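Local coordinates for protein molybdopterin synthase sulfur carrier subunit (Homo sapiens, PDB 5MPO) that carries sulfur as a C-terminal thiocarboxylate and donates it, within the molybdopterin synthase complex, for making the dithiolene group of molybdopterin, at residues E26-A31 and G94-V99; R70-F75 and I100-G105; F75-E80 and Q87-Q92. All blocks are in the same frame, centred on the assembly; numbering follows the deposited sequence.

In the fold
The three contacts lie in one beta-grasp domain of the MoaD/ThiS family, and two of them are built on strand 96-100. Interaction 1 sets that strand parallel to strand 24-29 in the mixed sheet; interaction 2 pairs its end with strand 74-77 where the C-terminal tail departs. The centres of interactions 1 and 2 are about 12 Å apart. Interaction 3, its centre about 10 Å from that of interaction 1 and about 16 Å from that of interaction 2, ties the turn after strand 74-77 to segment 87-92, and shares Phe75 with interaction 2. Along the chain, segments of interactions 1 and 2 alternate, and interaction 3 falls within both spans. The sulfur-carrying C-terminus thus leaves directly from a central strand.

Interaction 1 of 3, residues E26-A31 and G94-V99; sequences EVLYFA and GDEIAV
Val99 packs on Tyr29 and Val27 on one face of two parallel neighbouring strands; Glu26 and Leu28 meet Glu96 and Ala98 on the other, with Phe30 just past the strand reaching Ala98. Four backbone hydrogen bonds zip them together, among them Val99 N to Leu28 O at 2.7 Å; a fifth, Phe30 N to Val99 O, is weak. With Val99 CG1 anti to the backbone N (chi1 178°), CG2 falls beside that N, anti to the carbonyl carbon, and comes obliquely against the Tyr29 ring, 3.6 Å from Tyr29 CE1. The same methyl, Val99 CG2, meets Val27 CG1 at 3.9 Å. This face is closed by helix 52-62, and Tyr29 OH is hydrogen-bonded to Glu42.

On the opposite face the Ala98 methyl touches the Phe30 ring at its edge, in the ring plane, with Ala98 CB 3.9 Å from Phe30 CE2. Leu28 CB lies near the same methyl, and Leu28 CD1 reaches the carboxylate of Glu96, 3.8 Å from Glu96 OE1. Glu26 and Glu96 run side by side in extended form, Glu26 CG turned anti to its N (chi1 -157°), and bring like charges together, Glu26 OE1 lying 3.7 Å from Glu96 OE2. Their carboxylate planes are turned 69° apart. Glu96 OE1 takes a hydrogen bond with an aromatic side chain of the partner protein chain, whose aromatic residues also pack on Leu28, Phe30 and Ala98. With an alanine in place of Glu96, that aromatic partner would probably lose its hydrogen-bond mate, and Leu28 CD1 the carboxylate it touches.

The pair of strands is two-sided: one face is mostly apolar and packs inside the domain, the other mixes apolar and acidic groups and is met by the partner protein chain. The two close carboxylates would be expected to raise each other's proton affinity somewhat.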
ATOM      1  N   GLU B  26      18.919  -5.240 -35.162  1.00 48.05           N
ATOM      2  CA  GLU B  26      19.767  -5.268 -33.961  1.00 52.04           C
ATOM      3  C   GLU B  26      19.108  -6.325 -33.027  1.00 47.25           C
ATOM      4  O   GLU B  26      17.896  -6.267 -32.761  1.00 50.99           O
ATOM      5  CB  GLU B  26      19.838  -3.857 -33.331  1.00 56.52           C
ATOM      6  CG  GLU B  26      21.065  -3.596 -32.454  1.00 67.16           C
ATOM      7  CD  GLU B  26      20.929  -2.455 -31.407  1.00 73.40           C
ATOM      8  OE1 GLU B  26      19.893  -1.740 -31.327  1.00 65.96           O
ATOM      9  OE2 GLU B  26      21.907  -2.251 -30.633  1.00 76.16           O
ATOM     10  N   VAL B  27      19.865  -7.334 -32.627  1.00 47.72           N
ATOM     11  CA  VAL B  27      19.376  -8.334 -31.693  1.00 47.31           C
ATOM     12  C   VAL B  27      19.886  -7.928 -30.342  1.00 52.85           C
ATOM     13  O   VAL B  27      21.085  -7.594 -30.202  1.00 45.71           O
ATOM     14  CB  VAL B  27      19.773  -9.763 -32.068  1.00 49.81           C
ATOM     15  CG1 VAL B  27      19.206 -10.780 -31.068  1.00 53.41           C
ATOM     16  CG2 VAL B  27      19.222 -10.091 -33.459  1.00 53.52           C
ATOM     17  N   LEU B  28      18.974  -7.850 -29.368  1.00 46.35           N
ATOM     18  CA  LEU B  28      19.387  -7.496 -28.000  1.00 53.09           C
ATOM     19  C   LEU B  28      19.249  -8.727 -27.093  1.00 48.34           C
ATOM     20  O   LEU B  28      18.257  -9.479 -27.183  1.00 49.55           O
ATOM     21  CB  LEU B  28      18.536  -6.339 -27.521  1.00 54.87           C
ATOM     22  CG  LEU B  28      18.629  -5.049 -28.358  1.00 53.86           C
ATOM     23  CD1 LEU B  28      17.783  -3.921 -27.780  1.00 55.28           C
ATOM     24  CD2 LEU B  28      20.042  -4.542 -28.341  1.00 56.64           C
ATOM     25  N   TYR B  29      20.267  -8.976 -26.290  1.00 42.10           N
ATOM     26  CA  TYR B  29      20.290 -10.202 -25.438  1.00 51.22           C
ATOM     27  C   TYR B  29      20.273  -9.709 -24.004  1.00 51.34           C
ATOM     28  O   TYR B  29      21.137  -8.918 -23.599  1.00 48.71           O
ATOM     29  CB  TYR B  29      21.500 -11.128 -25.683  1.00 49.38           C
ATOM     30  CG  TYR B  29      21.575 -11.727 -27.087  1.00 48.30           C
ATOM     31  CD1 TYR B  29      20.675 -12.684 -27.494  1.00 55.94           C
ATOM     32  CD2 TYR B  29      22.530 -11.280 -28.028  1.00 50.59           C
ATOM     33  CE1 TYR B  29      20.715 -13.209 -28.781  1.00 58.22           C
ATOM     34  CE2 TYR B  29      22.576 -11.790 -29.308  1.00 49.51           C
ATOM     35  CZ  TYR B  29      21.661 -12.745 -29.681  1.00 55.20           C
ATOM     36  OH  TYR B  29      21.660 -13.268 -30.944  1.00 62.57           O
ATOM     37  N   PHE B  30      19.247 -10.119 -23.262  1.00 53.36           N
ATOM     38  CA  PHE B  30      19.094  -9.677 -21.873  1.00 56.91           C
ATOM     39  C   PHE B  30      19.317 -10.812 -20.887  1.00 54.65           C
ATOM     40  O   PHE B  30      18.953 -11.960 -21.167  1.00 51.29           O
ATOM     41  CB  PHE B  30      17.691  -9.038 -21.714  1.00 52.76           C
ATOM     42  CG  PHE B  30      17.627  -7.688 -22.331  1.00 47.25           C
ATOM     43  CD1 PHE B  30      18.302  -6.649 -21.737  1.00 40.68           C
ATOM     44  CD2 PHE B  30      17.040  -7.502 -23.586  1.00 47.34           C
ATOM     45  CE1 PHE B  30      18.355  -5.412 -22.322  1.00 45.33           C
ATOM     46  CE2 PHE B  30      17.076  -6.261 -24.176  1.00 47.59           C
ATOM     47  CZ  PHE B  30      17.743  -5.212 -23.548  1.00 44.08           C
ATOM     48  N   ALA B  31      19.890 -10.469 -19.741  1.00 58.86           N
ATOM     49  CA  ALA B  31      19.959 -11.370 -18.564  1.00 65.08           C
ATOM     50  C   ALA B  31      20.789 -12.643 -18.860  1.00 65.12           C
ATOM     51  O   ALA B  31      21.916 -12.495 -19.327  1.00 61.06           O
ATOM     52  CB  ALA B  31      18.562 -11.679 -18.070  1.00 65.99           C
ATOM     53  N   GLY B  94      16.964  -1.547 -38.819  1.00 46.91           N
ATOM     54  CA  GLY B  94      17.226  -0.938 -37.540  1.00 42.45           C
ATOM     55  C   GLY B  94      16.221  -1.392 -36.519  1.00 41.81           C
ATOM     56  O   GLY B  94      16.318  -1.017 -35.376  1.00 44.24           O
ATOM     57  N   ASP B  95      15.239  -2.191 -36.882  1.00 40.74           N
ATOM     58  CA  ASP B  95      14.319  -2.628 -35.860  1.00 40.70           C
ATOM     59  C   ASP B  95      15.079  -3.435 -34.818  1.00 44.62           C
ATOM     60  O   ASP B  95      16.107  -4.043 -35.095  1.00 46.95           O
ATOM     61  CB  ASP B  95      13.212  -3.490 -36.425  1.00 44.42           C
ATOM     62  CG  ASP B  95      12.154  -2.698 -37.151  1.00 46.35           C
ATOM     63  OD1 ASP B  95      12.106  -1.452 -37.059  1.00 54.47           O
ATOM     64  OD2 ASP B  95      11.363  -3.352 -37.843  1.00 46.31           O
ATOM     65  N   GLU B  96      14.556  -3.429 -33.609  1.00 45.75           N
ATOM     66  CA  GLU B  96      15.161  -4.099 -32.495  1.00 45.18           C
ATOM     67  C   GLU B  96      14.450  -5.403 -32.245  1.00 47.13           C
ATOM     68  O   GLU B  96      13.241  -5.454 -32.234  1.00 45.75           O
ATOM     69  CB  GLU B  96      15.098  -3.244 -31.283  1.00 43.25           C
ATOM     70  CG  GLU B  96      16.093  -2.118 -31.331  1.00 45.78           C
ATOM     71  CD  GLU B  96      16.019  -1.247 -30.106  1.00 53.62           C
ATOM     72  OE1 GLU B  96      15.231  -1.519 -29.165  1.00 51.31           O
ATOM     73  OE2 GLU B  96      16.737  -0.250 -30.098  1.00 64.80           O
ATOM     74  N   ILE B  97      15.217  -6.471 -32.081  1.00 45.43           N
ATOM     75  CA  ILE B  97      14.654  -7.780 -31.740  1.00 48.17           C
ATOM     76  C   ILE B  97      15.289  -8.102 -30.399  1.00 49.23           C
ATOM     77  O   ILE B  97      16.521  -8.313 -30.320  1.00 52.79           O
ATOM     78  CB  ILE B  97      15.055  -8.893 -32.747  1.00 50.74           C
ATOM     79  CG1 ILE B  97      14.865  -8.465 -34.228  1.00 49.74           C
ATOM     80  CG2 ILE B  97      14.313 -10.180 -32.450  1.00 54.19           C
ATOM     81  CD1 ILE B  97      13.475  -8.076 -34.645  1.00 54.39           C
ATOM     82  N   ALA B  98      14.505  -8.104 -29.332  1.00 47.76           N
ATOM     83  CA  ALA B  98      15.088  -8.410 -28.010  1.00 48.66           C
ATOM     84  C   ALA B  98      14.767  -9.841 -27.613  1.00 46.88           C
ATOM     85  O   ALA B  98      13.667 -10.369 -27.902  1.00 46.56           O
ATOM     86  CB  ALA B  98      14.619  -7.425 -26.969  1.00 51.10           C
ATOM     87  N   VAL B  99      15.774 -10.502 -27.064  1.00 44.82           N
ATOM     88  CA  VAL B  99      15.627 -11.884 -26.604  1.00 52.30           C
ATOM     89  C   VAL B  99      15.363 -11.776 -25.098  1.00 49.77           C
ATOM     90  O   VAL B  99      16.250 -11.326 -24.344  1.00 45.20           O
ATOM     91  CB  VAL B  99      16.894 -12.761 -26.863  1.00 56.04           C
ATOM     92  CG1 VAL B  99      16.690 -14.184 -26.312  1.00 54.72           C
ATOM     93  CG2 VAL B  99      17.199 -12.804 -28.358  1.00 59.25           C
TER

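Interaction 2 of 3, residues R70-F75 and I100-G105; sequences RNQIIF and IPPISG
Ile74 and Ile100 form an antiparallel hydrogen-bonded pair in the beta-grasp sheet of this ubiquitin-like domain, at the point where the last strand gives way to the C-terminal tail. The backbone bonds are reciprocal. Ile100 N gives to Ile74 O at 2.8 Å, and Ile74 N gives to Ile100 O at 2.9 Å, the donor tilted 21° from that carbonyl's plane. Ile100 O also receives a CA-H...O contact from Ile73 CA, so two neighbouring residues of the first segment converge on one oxygen.

Apolar packing surrounds the pair. Ile74 and Ile100 lie side by side, pointing the same way, and Ile74 CG2 presses on Ile100 CB at 3.4 Å. That methyl sits between the backbone N and the carbonyl carbon of its own residue, while CG1 is anti to the N (chi1 -167°) and carries the long branch away from the tail. Tyr81 of strand 80-82 touches both isoleucines, and an aromatic side chain of the partner protein chain packs on Ile100. The long branch of Ile73 reaches the tail: Ile73 CD1 ends 3.7 Å from Pro101 CA and also approaches CB of that ring, while Ile73 CG2 packs on Val99.

Beyond the paired residues the tail peels off. Pro101 and Pro102 have no amide hydrogen with which to continue the ladder, and the partner protein chain takes over, with hydrogen bonds at Pro101 O, Ser104 and Gly105 O. The last touch between the segments is at Gln72: Pro102 CD is 3.9 Å from Gln72 NE2 of the side chain and 3.3 Å from the backbone Gln72 O.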
ATOM      1  N   ARG B  70      15.464 -22.487 -25.311  1.00 90.19           N
ATOM      2  CA  ARG B  70      14.572 -22.258 -26.444  1.00 93.30           C
ATOM      3  C   ARG B  70      13.124 -22.241 -25.965  1.00 86.42           C
ATOM      4  O   ARG B  70      12.282 -21.530 -26.514  1.00 89.86           O
ATOM      5  CB  ARG B  70      14.765 -23.340 -27.507  1.00 92.26           C
ATOM      6  N   ASN B  71      12.850 -22.992 -24.904  1.00101.56           N
ATOM      7  CA  ASN B  71      11.504 -23.073 -24.342  1.00 97.76           C
ATOM      8  C   ASN B  71      11.079 -21.984 -23.344  1.00 85.46           C
ATOM      9  O   ASN B  71       9.904 -21.917 -22.984  1.00 76.47           O
ATOM     10  CB  ASN B  71      11.278 -24.455 -23.718  1.00102.35           C
ATOM     11  N   GLN B  72      12.003 -21.137 -22.889  1.00 71.29           N
ATOM     12  CA  GLN B  72      11.622 -20.111 -21.942  1.00 72.10           C
ATOM     13  C   GLN B  72      11.977 -18.697 -22.366  1.00 75.77           C
ATOM     14  O   GLN B  72      12.380 -17.888 -21.558  1.00 79.02           O
ATOM     15  CB  GLN B  72      12.276 -20.421 -20.617  1.00 76.64           C
ATOM     16  CG  GLN B  72      13.726 -20.026 -20.543  1.00 81.32           C
ATOM     17  CD  GLN B  72      14.404 -20.635 -19.354  1.00 85.88           C
ATOM     18  OE1 GLN B  72      14.049 -21.714 -18.944  1.00 91.58           O
ATOM     19  NE2 GLN B  72      15.375 -19.940 -18.786  1.00 90.99           N
ATOM     20  N   ILE B  73      11.812 -18.398 -23.640  1.00 72.25           N
ATOM     21  CA  ILE B  73      12.162 -17.107 -24.162  1.00 62.25           C
ATOM     22  C   ILE B  73      11.074 -16.492 -24.981  1.00 60.09           C
ATOM     23  O   ILE B  73      10.421 -17.171 -25.727  1.00 63.02           O
ATOM     24  CB  ILE B  73      13.335 -17.310 -25.135  1.00 63.04           C
ATOM     25  CG1 ILE B  73      14.558 -17.799 -24.394  1.00 69.81           C
ATOM     26  CG2 ILE B  73      13.712 -16.064 -25.908  1.00 67.57           C
ATOM     27  CD1 ILE B  73      15.270 -16.738 -23.613  1.00 68.83           C
ATOM     28  N   ILE B  74      10.899 -15.188 -24.871  1.00 66.93           N
ATOM     29  CA  ILE B  74       9.959 -14.512 -25.820  1.00 59.85           C
ATOM     30  C   ILE B  74      10.777 -13.470 -26.603  1.00 54.71           C
ATOM     31  O   ILE B  74      11.913 -13.084 -26.206  1.00 51.52           O
ATOM     32  CB  ILE B  74       8.704 -13.967 -25.072  1.00 60.87           C
ATOM     33  CG1 ILE B  74       7.587 -13.560 -26.025  1.00 74.41           C
ATOM     34  CG2 ILE B  74       9.038 -12.809 -24.127  1.00 62.62           C
ATOM     35  CD1 ILE B  74       6.322 -13.075 -25.323  1.00 78.16           C
ATOM     36  N   PHE B  75      10.217 -13.039 -27.712  1.00 55.04           N
ATOM     37  CA  PHE B  75      10.721 -11.866 -28.385  1.00 58.58           C
ATOM     38  C   PHE B  75       9.948 -10.594 -28.038  1.00 61.65           C
ATOM     39  O   PHE B  75       8.704 -10.618 -27.859  1.00 54.28           O
ATOM     40  CB  PHE B  75      10.590 -12.021 -29.906  1.00 57.12           C
ATOM     41  CG  PHE B  75      11.667 -12.835 -30.556  1.00 49.05           C
ATOM     42  CD1 PHE B  75      13.000 -12.725 -30.170  1.00 55.91           C
ATOM     43  CD2 PHE B  75      11.345 -13.664 -31.637  1.00 53.10           C
ATOM     44  CE1 PHE B  75      13.983 -13.479 -30.806  1.00 60.39           C
ATOM     45  CE2 PHE B  75      12.322 -14.419 -32.282  1.00 53.89           C
ATOM     46  CZ  PHE B  75      13.635 -14.325 -31.859  1.00 60.56           C
ATOM     47  N   ILE B 100      14.143 -12.167 -24.718  1.00 49.61           N
ATOM     48  CA  ILE B 100      13.553 -11.899 -23.399  1.00 53.11           C
ATOM     49  C   ILE B 100      13.463 -13.227 -22.572  1.00 46.61           C
ATOM     50  O   ILE B 100      12.558 -14.022 -22.771  1.00 50.18           O
ATOM     51  CB  ILE B 100      12.116 -11.350 -23.603  1.00 52.76           C
ATOM     52  CG1 ILE B 100      12.053 -10.141 -24.562  1.00 49.37           C
ATOM     53  CG2 ILE B 100      11.432 -11.062 -22.273  1.00 52.65           C
ATOM     54  CD1 ILE B 100      12.594  -8.860 -24.006  1.00 52.08           C
ATOM     55  N   PRO B 101      14.438 -13.504 -21.729  1.00 48.29           N
ATOM     56  CA  PRO B 101      14.275 -14.614 -20.783  1.00 62.73           C
ATOM     57  C   PRO B 101      13.160 -14.306 -19.760  1.00 64.33           C
ATOM     58  O   PRO B 101      12.716 -13.156 -19.695  1.00 57.10           O
ATOM     59  CB  PRO B 101      15.632 -14.684 -20.071  1.00 61.49           C
ATOM     60  CG  PRO B 101      16.499 -13.637 -20.682  1.00 57.89           C
ATOM     61  CD  PRO B 101      15.672 -12.732 -21.497  1.00 56.37           C
ATOM     62  N   PRO B 102      12.730 -15.311 -18.960  1.00 74.42           N
ATOM     63  CA  PRO B 102      11.587 -15.088 -18.057  1.00 63.43           C
ATOM     64  C   PRO B 102      11.927 -13.976 -17.068  1.00 59.80           C
ATOM     65  O   PRO B 102      13.072 -13.886 -16.531  1.00 54.93           O
ATOM     66  CB  PRO B 102      11.411 -16.437 -17.380  1.00 72.13           C
ATOM     67  CG  PRO B 102      12.790 -17.008 -17.335  1.00 75.24           C
ATOM     68  CD  PRO B 102      13.408 -16.588 -18.648  1.00 80.56           C
ATOM     69  N   ILE B 103      10.974 -13.059 -16.926  1.00 60.97           N
ATOM     70  CA  ILE B 103      11.274 -11.774 -16.300  1.00 66.35           C
ATOM     71  C   ILE B 103      11.088 -11.818 -14.788  1.00 64.39           C
ATOM     72  O   ILE B 103      10.419 -12.734 -14.272  1.00 63.69           O
ATOM     73  CB  ILE B 103      10.475 -10.599 -16.933  1.00 71.17           C
ATOM     74  CG1 ILE B 103       9.016 -10.662 -16.521  1.00 64.07           C
ATOM     75  CG2 ILE B 103      10.706 -10.540 -18.456  1.00 68.09           C
ATOM     76  CD1 ILE B 103       8.106  -9.852 -17.412  1.00 74.43           C
ATOM     77  N   SER B 104      11.678 -10.808 -14.123  1.00 57.92           N
ATOM     78  CA  SER B 104      11.883 -10.787 -12.661  1.00 63.01           C
ATOM     79  C   SER B 104      12.026  -9.326 -12.089  1.00 58.93           C
ATOM     80  O   SER B 104      12.923  -9.005 -11.290  1.00 64.83           O
ATOM     81  CB  SER B 104      13.049 -11.753 -12.248  1.00 58.75           C
ATOM     82  OG  SER B 104      14.288 -11.575 -12.975  1.00 52.85           O
ATOM     83  N   GLY B 105      11.113  -8.450 -12.488  1.00 62.70           N
ATOM     84  CA  GLY B 105      11.141  -7.055 -12.038  1.00 64.35           C
ATOM     85  C   GLY B 105      10.600  -6.955 -10.625  1.00 78.48           C
ATOM     86  O   GLY B 105      10.129  -7.948 -10.048  1.00 94.51           O
TER

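Interaction 3 of 3, residues F75-E80 and Q87-Q92; sequences FAVRQE and QLLVLQ
Val77 and Arg78 bridge from the end of strand 74-77 to Leu89, Val90 and Leu91, at a separation too wide for strand pairing: the nearest CA atoms, of Val77 and Leu91, are 8.4 Å apart. Phe75 comes first; pointing toward segment 87-92, it packs on Leu55 of helix 52-62, which also touches Leu89.

Val77 then supplies the apolar part. Its CG1, anti to the backbone N (chi1 172°), meets Leu91 CD2 at 3.6 Å, the two side chains crossing at about a right angle, whereas Val77 CG2 is more loosely placed against Leu89 CD1 at 4.3 Å. Ile97 of the neighbouring strand touches both Val77 and Leu91.

Arg78 supplies the polar part. Its chain bends at chi3 (-66°), which folds the guanidinium back so that Val77 CG1 lies over one face, 4.1 Å above the plane, while Leu91 CA stands at the edge. Arg78 NH1 gives a hydrogen bond to Val90 O at 3.0 Å, bent to 146° at the hydrogen and tilted out of both the guanidinium and carbonyl planes. The same NH1 makes a salt bridge with Asp95 OD2, which also accepts from Gln92 N, so one carboxylate and one carbonyl together fix the arginine's position.

From Val77 to Glu80 the chain reverses in a type I' beta turn, with Glu80 N bonded to Val77 O at 3.1 Å and Val77 N to Glu80 O. Outside the two segments, Glu80 OE1 forms a salt bridge with a basic side chain of the partner protein chain. Such a tight hairpin, its first strand beside the central strand 96-100 and the connection to that last strand pinned beside it, belongs to the beta-grasp fold of MoaD and other ubiquitin-like proteins.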
ATOM      1  N   PHE B  75      10.217 -13.039 -27.712  1.00 55.04           N
ATOM      2  CA  PHE B  75      10.721 -11.866 -28.385  1.00 58.58           C
ATOM      3  C   PHE B  75       9.948 -10.594 -28.038  1.00 61.65           C
ATOM      4  O   PHE B  75       8.704 -10.618 -27.859  1.00 54.28           O
ATOM      5  CB  PHE B  75      10.590 -12.021 -29.906  1.00 57.12           C
ATOM      6  CG  PHE B  75      11.667 -12.835 -30.556  1.00 49.05           C
ATOM      7  CD1 PHE B  75      13.000 -12.725 -30.170  1.00 55.91           C
ATOM      8  CD2 PHE B  75      11.345 -13.664 -31.637  1.00 53.10           C
ATOM      9  CE1 PHE B  75      13.983 -13.479 -30.806  1.00 60.39           C
ATOM     10  CE2 PHE B  75      12.322 -14.419 -32.282  1.00 53.89           C
ATOM     11  CZ  PHE B  75      13.635 -14.325 -31.859  1.00 60.56           C
ATOM     12  N   ALA B  76      10.687  -9.476 -28.038  1.00 51.33           N
ATOM     13  CA  ALA B  76      10.099  -8.171 -28.332  1.00 47.03           C
ATOM     14  C   ALA B  76      10.639  -7.674 -29.695  1.00 48.38           C
ATOM     15  O   ALA B  76      11.855  -7.599 -29.891  1.00 49.07           O
ATOM     16  CB  ALA B  76      10.424  -7.160 -27.226  1.00 47.29           C
ATOM     17  N   VAL B  77       9.726  -7.327 -30.603  1.00 51.13           N
ATOM     18  CA  VAL B  77      10.039  -6.783 -31.915  1.00 53.59           C
ATOM     19  C   VAL B  77       9.470  -5.396 -31.916  1.00 52.23           C
ATOM     20  O   VAL B  77       8.262  -5.215 -31.759  1.00 52.60           O
ATOM     21  CB  VAL B  77       9.348  -7.592 -33.060  1.00 56.88           C
ATOM     22  CG1 VAL B  77       9.527  -6.907 -34.436  1.00 51.26           C
ATOM     23  CG2 VAL B  77       9.857  -9.022 -33.063  1.00 57.58           C
ATOM     24  N   ARG B  78      10.324  -4.412 -32.122  1.00 51.23           N
ATOM     25  CA  ARG B  78       9.930  -3.010 -32.026  1.00 52.85           C
ATOM     26  C   ARG B  78       9.212  -2.793 -30.694  1.00 52.16           C
ATOM     27  O   ARG B  78       8.176  -2.168 -30.651  1.00 52.79           O
ATOM     28  CB  ARG B  78       9.049  -2.586 -33.224  1.00 51.91           C
ATOM     29  CG  ARG B  78       9.763  -2.479 -34.590  1.00 56.08           C
ATOM     30  CD  ARG B  78       8.843  -1.983 -35.687  1.00 50.94           C
ATOM     31  NE  ARG B  78       7.767  -2.942 -35.989  1.00 54.13           N
ATOM     32  CZ  ARG B  78       7.830  -3.952 -36.870  1.00 56.14           C
ATOM     33  NH1 ARG B  78       8.929  -4.213 -37.593  1.00 57.69           N
ATOM     34  NH2 ARG B  78       6.775  -4.736 -37.026  1.00 50.70           N
ATOM     35  N   GLN B  79       9.741  -3.395 -29.632  1.00 55.87           N
ATOM     36  CA  GLN B  79       9.232  -3.221 -28.269  1.00 54.51           C
ATOM     37  C   GLN B  79       7.833  -3.779 -28.041  1.00 52.74           C
ATOM     38  O   GLN B  79       7.116  -3.292 -27.198  1.00 53.00           O
ATOM     39  CB  GLN B  79       9.209  -1.740 -27.880  1.00 50.37           C
ATOM     40  CG  GLN B  79      10.537  -1.013 -27.898  1.00 52.87           C
ATOM     41  CD  GLN B  79      10.356   0.445 -27.426  1.00 60.10           C
ATOM     42  OE1 GLN B  79       9.379   0.808 -26.734  1.00 80.94           O
ATOM     43  NE2 GLN B  79      11.277   1.271 -27.794  1.00 56.20           N
ATOM     44  N   GLU B  80       7.419  -4.766 -28.801  1.00 53.54           N
ATOM     45  CA  GLU B  80       6.140  -5.427 -28.514  1.00 53.47           C
ATOM     46  C   GLU B  80       6.424  -6.913 -28.524  1.00 52.86           C
ATOM     47  O   GLU B  80       7.136  -7.416 -29.402  1.00 57.13           O
ATOM     48  CB  GLU B  80       5.044  -5.099 -29.536  1.00 51.26           C
ATOM     49  CG  GLU B  80       4.681  -3.596 -29.638  1.00 67.97           C
ATOM     50  CD  GLU B  80       3.954  -2.977 -28.403  1.00 67.30           C
ATOM     51  OE1 GLU B  80       3.251  -3.682 -27.679  1.00 61.22           O
ATOM     52  OE2 GLU B  80       4.059  -1.761 -28.157  1.00 66.20           O
ATOM     53  N   GLN B  87       3.795 -16.447 -36.291  1.00 83.81           N
ATOM     54  CA  GLN B  87       3.668 -15.013 -36.522  1.00 79.50           C
ATOM     55  C   GLN B  87       4.588 -14.552 -37.647  1.00 84.30           C
ATOM     56  O   GLN B  87       5.786 -14.838 -37.639  1.00 66.92           O
ATOM     57  CB  GLN B  87       3.974 -14.236 -35.240  1.00 69.38           C
ATOM     58  N   LEU B  88       4.022 -13.838 -38.614  1.00 81.67           N
ATOM     59  CA  LEU B  88       4.786 -13.340 -39.741  1.00 82.75           C
ATOM     60  C   LEU B  88       5.326 -11.992 -39.344  1.00 74.83           C
ATOM     61  O   LEU B  88       4.537 -11.124 -38.961  1.00 67.19           O
ATOM     62  CB  LEU B  88       3.906 -13.207 -40.986  1.00 90.84           C
ATOM     63  CG  LEU B  88       4.631 -12.892 -42.313  1.00 96.68           C
ATOM     64  CD1 LEU B  88       5.663 -13.961 -42.691  1.00 93.79           C
ATOM     65  CD2 LEU B  88       3.611 -12.665 -43.433  1.00 90.41           C
ATOM     66  N   LEU B  89       6.656 -11.834 -39.421  1.00 62.80           N
ATOM     67  CA  LEU B  89       7.325 -10.544 -39.131  1.00 64.35           C
ATOM     68  C   LEU B  89       7.763  -9.815 -40.375  1.00 56.73           C
ATOM     69  O   LEU B  89       8.388 -10.395 -41.270  1.00 58.19           O
ATOM     70  CB  LEU B  89       8.536 -10.739 -38.222  1.00 66.89           C
ATOM     71  CG  LEU B  89       8.185 -11.524 -36.953  1.00 70.96           C
ATOM     72  CD1 LEU B  89       9.430 -11.895 -36.187  1.00 64.73           C
ATOM     73  CD2 LEU B  89       7.188 -10.739 -36.093  1.00 71.52           C
ATOM     74  N   VAL B  90       7.439  -8.535 -40.405  1.00 52.04           N
ATOM     75  CA  VAL B  90       7.868  -7.626 -41.436  1.00 47.74           C
ATOM     76  C   VAL B  90       8.824  -6.658 -40.776  1.00 49.55           C
ATOM     77  O   VAL B  90       8.413  -5.649 -40.226  1.00 58.13           O
ATOM     78  CB  VAL B  90       6.674  -6.912 -42.056  1.00 50.70           C
ATOM     79  CG1 VAL B  90       7.062  -6.106 -43.301  1.00 48.36           C
ATOM     80  CG2 VAL B  90       5.629  -7.949 -42.406  1.00 59.60           C
ATOM     81  N   LEU B  91      10.115  -6.957 -40.889  1.00 51.39           N
ATOM     82  CA  LEU B  91      11.161  -6.192 -40.252  1.00 44.16           C
ATOM     83  C   LEU B  91      11.807  -5.140 -41.126  1.00 46.22           C
ATOM     84  O   LEU B  91      12.137  -5.398 -42.247  1.00 51.82           O
ATOM     85  CB  LEU B  91      12.212  -7.151 -39.756  1.00 45.97           C
ATOM     86  CG  LEU B  91      11.622  -8.241 -38.860  1.00 47.12           C
ATOM     87  CD1 LEU B  91      12.686  -9.248 -38.499  1.00 45.46           C
ATOM     88  CD2 LEU B  91      11.032  -7.634 -37.598  1.00 51.90           C
ATOM     89  N   GLN B  92      11.990  -3.946 -40.568  1.00 51.38           N
ATOM     90  CA  GLN B  92      12.538  -2.796 -41.255  1.00 51.74           C
ATOM     91  C   GLN B  92      13.934  -2.578 -40.731  1.00 46.83           C
ATOM     92  O   GLN B  92      14.239  -2.950 -39.636  1.00 42.65           O
ATOM     93  CB  GLN B  92      11.726  -1.530 -40.925  1.00 54.28           C
ATOM     94  CG  GLN B  92      10.238  -1.536 -41.334  1.00 57.41           C
ATOM     95  CD  GLN B  92      10.038  -1.802 -42.804  1.00 63.03           C
ATOM     96  OE1 GLN B  92      10.910  -1.505 -43.616  1.00 72.24           O
ATOM     97  NE2 GLN B  92       8.903  -2.385 -43.156  1.00 74.25           N
TER